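Local coordinates for protein putative D-lactate dehydrogenase (Chlamydomonas reinhardtii, PDB 4ZGS) that probably reduces pyruvate to D-lactate with NADH in fermentation, as an NAD-binding member of the D-isomer specific 2-hydroxyacid dehydrogenase family, at residues A[32-42]-A[57-68]; A[125-133]-A[362-370]. One frame throughout, in Å; residues are numbered along the deposited sequence.

Interaction 1 of 2, residues A[32-42]-A[57-68]; sequences VATTRCICYST and VFTDTYFVEPPL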
loop_
_atom_site.group_PDB
_atom_site.type_symbol
_atom_site.label_atom_id
_atom_site.label_comp_id
_atom_site.label_asym_id
_atom_site.label_seq_id
_atom_site.Cartn_x
_atom_site.Cartn_y
_atom_site.Cartn_z
ATOM N N VAL A 32 -18.067 44.967 -8.951
ATOM C CA VAL A 32 -17.487 43.826 -8.242
ATOM C C VAL A 32 -16.432 43.154 -9.119
ATOM O O VAL A 32 -15.350 42.814 -8.649
ATOM C CB VAL A 32 -18.541 42.790 -7.857
ATOM C CG1 VAL A 32 -17.861 41.461 -7.423
ATOM C CG2 VAL A 32 -19.475 43.350 -6.781
ATOM N N ALA A 33 -16.739 43.030 -10.407
ATOM C CA ALA A 33 -15.862 42.384 -11.373
ATOM C C ALA A 33 -14.473 43.044 -11.459
ATOM O O ALA A 33 -13.475 42.378 -11.761
ATOM C CB ALA A 33 -16.534 42.375 -12.740
ATOM N N THR A 34 -14.407 44.343 -11.182
ATOM C CA THR A 34 -13.149 45.084 -11.263
ATOM C C THR A 34 -12.225 44.725 -10.102
ATOM O O THR A 34 -11.083 45.171 -10.049
ATOM C CB THR A 34 -13.377 46.634 -11.259
ATOM O OG1 THR A 34 -13.898 47.039 -9.986
ATOM C CG2 THR A 34 -14.343 47.075 -12.366
ATOM N N THR A 35 -12.727 43.962 -9.141
ATOM C CA THR A 35 -11.881 43.502 -8.043
ATOM C C THR A 35 -10.749 42.601 -8.552
ATOM O O THR A 35 -10.976 41.760 -9.426
ATOM C CB THR A 35 -12.699 42.734 -6.969
ATOM O OG1 THR A 35 -13.844 43.512 -6.578
ATOM C CG2 THR A 35 -11.843 42.449 -5.743
ATOM N N ARG A 36 -9.539 42.818 -8.024
ATOM C CA ARG A 36 -8.365 41.994 -8.324
ATOM C C ARG A 36 -8.067 41.098 -7.130
ATOM O O ARG A 36 -7.705 41.586 -6.052
ATOM C CB ARG A 36 -7.140 42.846 -8.649
ATOM C CG ARG A 36 -7.137 43.494 -10.027
ATOM C CD ARG A 36 -5.913 44.374 -10.191
ATOM N NE ARG A 36 -4.660 43.606 -10.162
ATOM C CZ ARG A 36 -4.120 42.965 -11.195
ATOM N NH1 ARG A 36 -4.716 42.948 -12.375
ATOM N NH2 ARG A 36 -2.978 42.317 -11.035
ATOM N N CYS A 37 -8.187 39.787 -7.352
ATOM C CA CYS A 37 -8.077 38.789 -6.298
ATOM C C CYS A 37 -6.886 37.835 -6.482
ATOM O O CYS A 37 -6.703 37.250 -7.554
ATOM C CB CYS A 37 -9.348 37.974 -6.241
ATOM S SG CYS A 37 -10.861 38.849 -5.894
ATOM N N ILE A 38 -6.079 37.675 -5.440
ATOM C CA ILE A 38 -5.048 36.654 -5.473
ATOM C C ILE A 38 -5.388 35.523 -4.482
ATOM O O ILE A 38 -5.782 35.811 -3.359
ATOM C CB ILE A 38 -3.633 37.280 -5.182
ATOM C CG1 ILE A 38 -2.523 36.209 -5.221
ATOM C CG2 ILE A 38 -3.609 38.019 -3.853
ATOM C CD1 ILE A 38 -1.092 36.794 -5.340
ATOM N N CYS A 39 -5.255 34.256 -4.903
ATOM C CA CYS A 39 -5.499 33.098 -4.004
ATOM C C CYS A 39 -4.251 32.249 -3.770
ATOM O O CYS A 39 -3.663 31.692 -4.706
ATOM C CB CYS A 39 -6.607 32.174 -4.536
ATOM S SG CYS A 39 -8.257 32.934 -4.475
ATOM N N TYR A 40 -3.848 32.175 -2.511
ATOM C CA TYR A 40 -2.729 31.354 -2.109
ATOM C C TYR A 40 -3.060 29.875 -1.867
ATOM O O TYR A 40 -4.202 29.507 -1.590
ATOM C CB TYR A 40 -2.096 31.997 -0.888
ATOM C CG TYR A 40 -1.435 33.295 -1.274
ATOM C CD1 TYR A 40 -2.156 34.475 -1.300
ATOM C CD2 TYR A 40 -0.103 33.335 -1.646
ATOM C CE1 TYR A 40 -1.559 35.682 -1.674
ATOM C CE2 TYR A 40 0.507 34.526 -2.012
ATOM C CZ TYR A 40 -0.226 35.709 -2.029
ATOM O OH TYR A 40 0.364 36.916 -2.392
ATOM N N SER A 41 -2.056 29.020 -1.985
ATOM C CA SER A 41 -2.272 27.577 -1.788
ATOM C C SER A 41 -3.301 26.999 -2.757
ATOM O O SER A 41 -4.179 26.249 -2.340
ATOM C CB SER A 41 -2.722 27.271 -0.352
ATOM O OG SER A 41 -1.755 27.715 0.580
ATOM N N THR A 42 -3.169 27.286 -4.052
ATOM C CA THR A 42 -4.150 26.743 -4.970
ATOM C C THR A 42 -3.647 25.395 -5.400
ATOM O O THR A 42 -2.886 25.276 -6.364
ATOM C CB THR A 42 -4.334 27.638 -6.225
ATOM O OG1 THR A 42 -4.666 28.976 -5.838
ATOM C CG2 THR A 42 -5.417 27.096 -7.127
ATOM N N VAL A 57 -17.096 35.915 -11.751
ATOM C CA VAL A 57 -17.394 37.144 -11.023
ATOM C C VAL A 57 -16.281 38.157 -11.172
ATOM O O VAL A 57 -16.521 39.278 -11.607
ATOM C CB VAL A 57 -17.670 36.894 -9.539
ATOM C CG1 VAL A 57 -17.797 38.197 -8.796
ATOM C CG2 VAL A 57 -18.936 36.081 -9.389
ATOM N N PHE A 58 -15.074 37.798 -10.767
ATOM C CA PHE A 58 -13.963 38.741 -10.848
ATOM C C PHE A 58 -13.232 38.586 -12.178
ATOM O O PHE A 58 -12.954 37.477 -12.625
ATOM C CB PHE A 58 -13.017 38.551 -9.666
ATOM C CG PHE A 58 -13.720 38.540 -8.346
ATOM C CD1 PHE A 58 -14.239 39.708 -7.815
ATOM C CD2 PHE A 58 -13.931 37.358 -7.674
ATOM C CE1 PHE A 58 -14.917 39.695 -6.597
ATOM C CE2 PHE A 58 -14.613 37.337 -6.469
ATOM C CZ PHE A 58 -15.094 38.496 -5.926
ATOM N N THR A 59 -12.978 39.713 -12.827
ATOM C CA THR A 59 -12.361 39.749 -14.143
ATOM C C THR A 59 -10.887 39.290 -14.135
ATOM O O THR A 59 -10.428 38.644 -15.074
ATOM C CB THR A 59 -12.442 41.173 -14.719
ATOM O OG1 THR A 59 -12.273 41.147 -16.144
ATOM C CG2 THR A 59 -11.373 42.044 -14.094
ATOM N N ASP A 60 -10.146 39.697 -13.103
ATOM C CA ASP A 60 -8.737 39.349 -12.918
ATOM C C ASP A 60 -8.616 38.617 -11.610
ATOM O O ASP A 60 -8.891 39.180 -10.548
ATOM C CB ASP A 60 -7.817 40.573 -12.883
ATOM C CG ASP A 60 -7.759 41.313 -14.207
ATOM O OD1 ASP A 60 -7.909 40.649 -15.258
ATOM O OD2 ASP A 60 -7.564 42.556 -14.199
ATOM N N THR A 61 -8.250 37.346 -11.688
ATOM C CA THR A 61 -8.050 36.541 -10.500
ATOM C C THR A 61 -6.767 35.728 -10.660
ATOM O O THR A 61 -6.606 34.989 -11.630
ATOM C CB THR A 61 -9.275 35.639 -10.211
ATOM O OG1 THR A 61 -9.780 35.114 -11.443
ATOM C CG2 THR A 61 -10.390 36.457 -9.560
ATOM N N TYR A 62 -5.842 35.928 -9.724
ATOM C CA TYR A 62 -4.521 35.302 -9.731
ATOM C C TYR A 62 -4.467 34.069 -8.806
ATOM O O TYR A 62 -4.688 34.168 -7.586
ATOM C CB TYR A 62 -3.477 36.322 -9.298
ATOM C CG TYR A 62 -2.033 35.885 -9.482
ATOM C CD1 TYR A 62 -1.709 34.654 -10.042
ATOM C CD2 TYR A 62 -0.990 36.703 -9.046
ATOM C CE1 TYR A 62 -0.388 34.272 -10.184
ATOM C CE2 TYR A 62 0.305 36.335 -9.173
ATOM C CZ TYR A 62 0.616 35.122 -9.746
ATOM O OH TYR A 62 1.950 34.780 -9.864
ATOM N N PHE A 63 -4.206 32.899 -9.375
ATOM C CA PHE A 63 -4.106 31.690 -8.542
ATOM C C PHE A 63 -2.651 31.232 -8.360
ATOM O O PHE A 63 -2.009 30.793 -9.315
ATOM C CB PHE A 63 -4.963 30.572 -9.144
ATOM C CG PHE A 63 -6.454 30.812 -9.030
ATOM C CD1 PHE A 63 -7.132 30.501 -7.853
ATOM C CD2 PHE A 63 -7.165 31.416 -10.074
ATOM C CE1 PHE A 63 -8.520 30.736 -7.739
ATOM C CE2 PHE A 63 -8.543 31.679 -9.960
ATOM C CZ PHE A 63 -9.219 31.341 -8.793
ATOM N N VAL A 64 -2.125 31.386 -7.141
ATOM C CA VAL A 64 -0.756 30.976 -6.813
ATOM C C VAL A 64 -0.732 29.625 -6.082
ATOM O O VAL A 64 -1.428 29.441 -5.073
ATOM C CB VAL A 64 -0.002 32.059 -5.977
ATOM C CG1 VAL A 64 -0.081 33.432 -6.652
ATOM C CG2 VAL A 64 -0.512 32.118 -4.545
ATOM N N GLU A 65 0.032 28.665 -6.610
ATOM C CA GLU A 65 0.036 27.338 -6.004
ATOM C C GLU A 65 0.727 27.256 -4.643
ATOM O O GLU A 65 0.138 26.735 -3.705
ATOM C CB GLU A 65 0.608 26.310 -6.973
ATOM C CG GLU A 65 -0.045 26.405 -8.347
ATOM C CD GLU A 65 0.351 25.275 -9.288
ATOM O OE1 GLU A 65 1.298 24.517 -8.973
ATOM O OE2 GLU A 65 -0.308 25.129 -10.341
ATOM N N PRO A 66 1.942 27.809 -4.500
ATOM C CA PRO A 66 2.517 27.725 -3.152
ATOM C C PRO A 66 1.703 28.499 -2.107
ATOM O O PRO A 66 0.918 29.365 -2.455
ATOM C CB PRO A 66 3.919 28.340 -3.320
ATOM C CG PRO A 66 3.848 29.171 -4.558
ATOM C CD PRO A 66 2.878 28.424 -5.458
ATOM N N PRO A 67 1.866 28.143 -0.826
ATOM C CA PRO A 67 1.175 28.847 0.257
ATOM C C PRO A 67 1.724 30.244 0.392
ATOM O O PRO A 67 2.629 30.641 -0.346
ATOM C CB PRO A 67 1.509 28.024 1.500
ATOM C CG PRO A 67 2.823 27.343 1.154
ATOM C CD PRO A 67 2.744 27.063 -0.323
ATOM N N LEU A 68 1.207 30.974 1.364
ATOM C CA LEU A 68 1.625 32.342 1.550
ATOM C C LEU A 68 2.769 32.478 2.558
ATOM O O LEU A 68 2.702 31.959 3.666
ATOM C CB LEU A 68 0.428 33.198 1.959
ATOM C CG LEU A 68 0.660 34.610 2.492
ATOM C CD1 LEU A 68 1.241 35.500 1.401
ATOM C CD2 LEU A 68 -0.691 35.125 2.952
#
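Cys-37 and Cys-39 pair in parallel with Thr-61 and Phe-63, strand 36-39 lying beside strand 60-63 at 13° and 4.6 Å between axes; with helix 44-57 they form a beta-alpha-beta unit at one margin of the five-stranded sheet. Backbone bonds run alternately: Tyr-62 N gives to Cys-37 O and Cys-39 N to Tyr-62 O, both at 2.7 Å, then Val-64 N to Cys-39 O. Past the strands, Ser-41 N hydrogen-bonds Pro-66 O, and Thr-42 N bonds Val-64 O. Sulfur meets aromatic twice. Cys-37 SG, held anti to its own carbonyl carbon, is thereby put over the Phe-58 ring, 3.8 Å from its centroid and 11° off the normal, while Val-57 CG1 lies on the opposite face; Cys-39 SG comes to Phe-63 obliquely. On the other side of the sheet, Ile-38 CD1 touches Tyr-62 CD2 at 3.7 Å. Leu-68 CD1 makes a CH-pi contact over a face of Tyr-40, 3.8 Å from the ring centroid, and Tyr-40 OH bonds Thr-72 O. A serine in place of Tyr-40 would probably leave Leu-68 CD1 without a ring to pack on and take the tyrosine hydroxyl from Thr-72 O. The one ion pair between the segments, Arg-36 NH1 to Asp-60 OD2, is long at 3.4 Å, with guanidinium and carboxylate planes 68° apart. Cohesion therefore appears to rest on main-chain bonds and apolar or sulfur-ring packing more than on charge.

Interaction 2 of 2, residues A[125-133]-A[362-370]; sequences GVRVVRVPT and RPLGNEVKA
Arg-127 and Glu-367 join the outermost strand of a parallel, flavodoxin-like sheet, strand 127-129, to the C-terminal tail that follows helix 341-359. The arginine chain, bent at its third torsion (64°), turns the edge of its guanidinium to the extended glutamate, and the two planes stand 42° apart. Arg-127 NE bonds Glu-367 OE1 at 3.0 Å, within the guanidinium plane but from above that of the carboxylate; NH2, less surely placed, pairs with OE2. The NE bond probably limits the guanidinium's rotation. Val-128 and Val-368 lie side by side and point the same way, CG1 against CG1 at 3.5 Å, both against Leu-118, with Phe-113 also on Val-368. In the same pair, Val-368 N gives a hydrogen bond to Val-128 O at 3.1 Å, bent to 142° at the hydrogen. Further along, Val-129 CG2 packs against the peptide joining Asn-366 to Glu-367. Asn-366 ND2 bonds Asn-354 OD1 of helix 341-359, and Asn-354 ND2 in turn bonds Arg-130 O, so one residue holds both segments. The Asn-366 side chain crosses Pro-132 at about a right angle, its OD1 lying 3.5 Å from Pro-132 CG.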
loop_
_atom_site.group_PDB
_atom_site.type_symbol
_atom_site.label_atom_id
_atom_site.label_comp_id
_atom_site.label_asym_id
_atom_site.label_seq_id
_atom_site.Cartn_x
_atom_site.Cartn_y
_atom_site.Cartn_z
ATOM N N GLY A 125 -4.299 48.221 8.116
ATOM C CA GLY A 125 -5.468 48.587 7.334
ATOM C C GLY A 125 -6.091 47.429 6.579
ATOM O O GLY A 125 -6.940 47.611 5.703
ATOM N N VAL A 126 -5.635 46.224 6.892
ATOM C CA VAL A 126 -6.162 45.017 6.269
ATOM C C VAL A 126 -7.362 44.446 7.055
ATOM O O VAL A 126 -7.293 44.296 8.279
ATOM C CB VAL A 126 -5.041 43.944 6.149
ATOM C CG1 VAL A 126 -5.554 42.653 5.454
ATOM C CG2 VAL A 126 -3.829 44.531 5.429
ATOM N N ARG A 127 -8.455 44.131 6.358
ATOM C CA ARG A 127 -9.635 43.555 7.007
ATOM C C ARG A 127 -9.724 42.077 6.663
ATOM O O ARG A 127 -9.447 41.678 5.527
ATOM C CB ARG A 127 -10.913 44.269 6.581
ATOM C CG ARG A 127 -10.869 45.744 6.834
ATOM C CD ARG A 127 -12.116 46.427 6.364
ATOM N NE ARG A 127 -13.305 46.006 7.084
ATOM C CZ ARG A 127 -14.516 46.491 6.830
ATOM N NH1 ARG A 127 -14.672 47.412 5.885
ATOM N NH2 ARG A 127 -15.564 46.078 7.527
ATOM N N VAL A 128 -10.117 41.276 7.647
ATOM C CA VAL A 128 -10.179 39.843 7.486
ATOM C C VAL A 128 -11.622 39.330 7.506
ATOM O O VAL A 128 -12.386 39.598 8.437
ATOM C CB VAL A 128 -9.359 39.123 8.572
ATOM C CG1 VAL A 128 -9.431 37.627 8.367
ATOM C CG2 VAL A 128 -7.898 39.585 8.548
ATOM N N VAL A 129 -11.977 38.550 6.493
ATOM C CA VAL A 129 -13.306 37.983 6.430
ATOM C C VAL A 129 -13.146 36.449 6.360
ATOM O O VAL A 129 -12.031 35.942 6.276
ATOM C CB VAL A 129 -14.066 38.570 5.253
ATOM C CG1 VAL A 129 -14.269 37.539 4.169
ATOM C CG2 VAL A 129 -15.374 39.119 5.734
ATOM N N ARG A 130 -14.233 35.698 6.448
ATOM C CA ARG A 130 -14.104 34.287 6.818
ATOM C C ARG A 130 -15.310 33.411 6.478
ATOM O O ARG A 130 -16.396 33.921 6.260
ATOM C CB ARG A 130 -13.861 34.301 8.317
ATOM C CG ARG A 130 -13.954 33.058 9.076
ATOM C CD ARG A 130 -14.147 33.484 10.551
ATOM N NE ARG A 130 -14.206 32.363 11.484
ATOM C CZ ARG A 130 -15.203 32.136 12.333
ATOM N NH1 ARG A 130 -16.246 32.951 12.382
ATOM N NH2 ARG A 130 -15.152 31.082 13.135
ATOM N N VAL A 131 -15.148 32.098 6.395
ATOM C CA VAL A 131 -16.355 31.269 6.336
ATOM C C VAL A 131 -16.623 30.507 7.633
ATOM O O VAL A 131 -15.998 29.486 7.895
ATOM C CB VAL A 131 -16.315 30.266 5.198
ATOM C CG1 VAL A 131 -17.584 29.417 5.228
ATOM C CG2 VAL A 131 -16.150 30.987 3.878
ATOM N N PRO A 132 -17.590 30.978 8.429
ATOM C CA PRO A 132 -17.791 30.365 9.751
ATOM C C PRO A 132 -18.449 28.968 9.762
ATOM O O PRO A 132 -18.215 28.242 10.727
ATOM C CB PRO A 132 -18.655 31.393 10.483
ATOM C CG PRO A 132 -19.342 32.150 9.413
ATOM C CD PRO A 132 -18.483 32.120 8.184
ATOM N N THR A 133 -19.206 28.571 8.739
ATOM C CA THR A 133 -19.822 27.241 8.786
ATOM C C THR A 133 -19.831 26.452 7.470
ATOM O O THR A 133 -20.309 26.915 6.431
ATOM C CB THR A 133 -21.274 27.312 9.318
ATOM O OG1 THR A 133 -21.942 28.437 8.732
ATOM C CG2 THR A 133 -21.280 27.475 10.835
ATOM N N ARG A 362 -21.194 46.848 1.898
ATOM C CA ARG A 362 -22.264 46.356 2.768
ATOM C C ARG A 362 -21.707 45.937 4.131
ATOM O O ARG A 362 -20.504 45.796 4.289
ATOM C CB ARG A 362 -22.979 45.181 2.110
ATOM C CG ARG A 362 -23.765 45.512 0.849
ATOM C CD ARG A 362 -24.217 44.194 0.230
ATOM N NE ARG A 362 -24.866 44.337 -1.069
ATOM C CZ ARG A 362 -25.393 43.321 -1.749
ATOM N NH1 ARG A 362 -25.328 42.081 -1.265
ATOM N NH2 ARG A 362 -25.967 43.542 -2.926
ATOM N N PRO A 363 -22.580 45.762 5.134
ATOM C CA PRO A 363 -22.052 45.250 6.404
ATOM C C PRO A 363 -21.577 43.813 6.238
ATOM O O PRO A 363 -22.301 42.986 5.683
ATOM C CB PRO A 363 -23.249 45.358 7.358
ATOM C CG PRO A 363 -24.457 45.445 6.471
ATOM C CD PRO A 363 -24.006 46.128 5.222
ATOM N N LEU A 364 -20.377 43.521 6.732
ATOM C CA LEU A 364 -19.699 42.247 6.451
ATOM C C LEU A 364 -20.269 41.080 7.256
ATOM O O LEU A 364 -20.874 40.158 6.696
ATOM C CB LEU A 364 -18.204 42.419 6.710
ATOM C CG LEU A 364 -17.582 43.415 5.717
ATOM C CD1 LEU A 364 -16.139 43.714 6.027
ATOM C CD2 LEU A 364 -17.688 42.868 4.303
ATOM N N GLY A 365 -20.041 41.095 8.562
ATOM C CA GLY A 365 -20.652 40.113 9.441
ATOM C C GLY A 365 -19.900 38.813 9.559
ATOM O O GLY A 365 -20.014 38.141 10.576
ATOM N N ASN A 366 -19.108 38.481 8.540
ATOM C CA ASN A 366 -18.194 37.344 8.608
ATOM C C ASN A 366 -16.793 37.886 8.958
ATOM O O ASN A 366 -15.782 37.167 8.937
ATOM C CB ASN A 366 -18.186 36.547 7.301
ATOM C CG ASN A 366 -19.424 35.671 7.124
ATOM O OD1 ASN A 366 -20.076 35.257 8.089
ATOM N ND2 ASN A 366 -19.760 35.403 5.873
ATOM N N GLU A 367 -16.742 39.185 9.233
ATOM C CA GLU A 367 -15.502 39.814 9.640
ATOM C C GLU A 367 -15.014 39.300 10.995
ATOM O O GLU A 367 -15.770 39.298 11.966
ATOM C CB GLU A 367 -15.669 41.326 9.715
ATOM C CG GLU A 367 -14.354 42.069 9.822
ATOM C CD GLU A 367 -14.499 43.580 9.684
ATOM O OE1 GLU A 367 -13.455 44.262 9.545
ATOM O OE2 GLU A 367 -15.645 44.085 9.725
ATOM N N VAL A 368 -13.769 38.831 11.047
ATOM C CA VAL A 368 -13.085 38.603 12.319
ATOM C C VAL A 368 -12.105 39.779 12.535
ATOM O O VAL A 368 -11.503 40.265 11.573
ATOM C CB VAL A 368 -12.360 37.220 12.357
ATOM C CG1 VAL A 368 -11.356 37.094 11.221
ATOM C CG2 VAL A 368 -11.689 37.011 13.697
ATOM N N LYS A 369 -11.967 40.260 13.774
ATOM C CA LYS A 369 -11.220 41.502 14.038
ATOM C C LYS A 369 -10.699 41.630 15.477
ATOM O O LYS A 369 -11.173 40.933 16.382
ATOM C CB LYS A 369 -12.107 42.719 13.737
ATOM C CG LYS A 369 -13.116 43.011 14.848
ATOM C CD LYS A 369 -14.347 43.722 14.331
ATOM C CE LYS A 369 -14.089 45.197 14.137
ATOM N NZ LYS A 369 -15.346 45.966 13.919
ATOM N N ALA A 370 -9.746 42.544 15.679
ATOM C CA ALA A 370 -9.312 42.941 17.021
ATOM C C ALA A 370 -9.026 44.444 17.081
ATOM O O ALA A 370 -9.460 45.147 18.003
ATOM C CB ALA A 370 -8.083 42.148 17.445
#

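How the interactions relate
Interactions 1 and 2 sit at the two margins of the same five-stranded parallel sheet, whose order is 60-63, 36-39, 81-84, 105-108, 127-129: 32-42 with 57-68 forms one margin, while the tail 362-370 lies along the other. Their centres are about 18 Å apart and their nearest atoms about 8 Å, without touching. Helix 341-359 links them, packing on Phe-58 and Thr-35 of interaction 1 and on Val-129 and Asn-366 of interaction 2. Interaction 1 lies away from the cofactor site and meets the second subunit through Tyr-62, Glu-65 and Pro-66, which pack on Tyr-62, Pro-66 and Glu-65 of that subunit. Interaction 2 is nearer the cofactor, the Arg-130 side chain being about 8 Å from bound NAD.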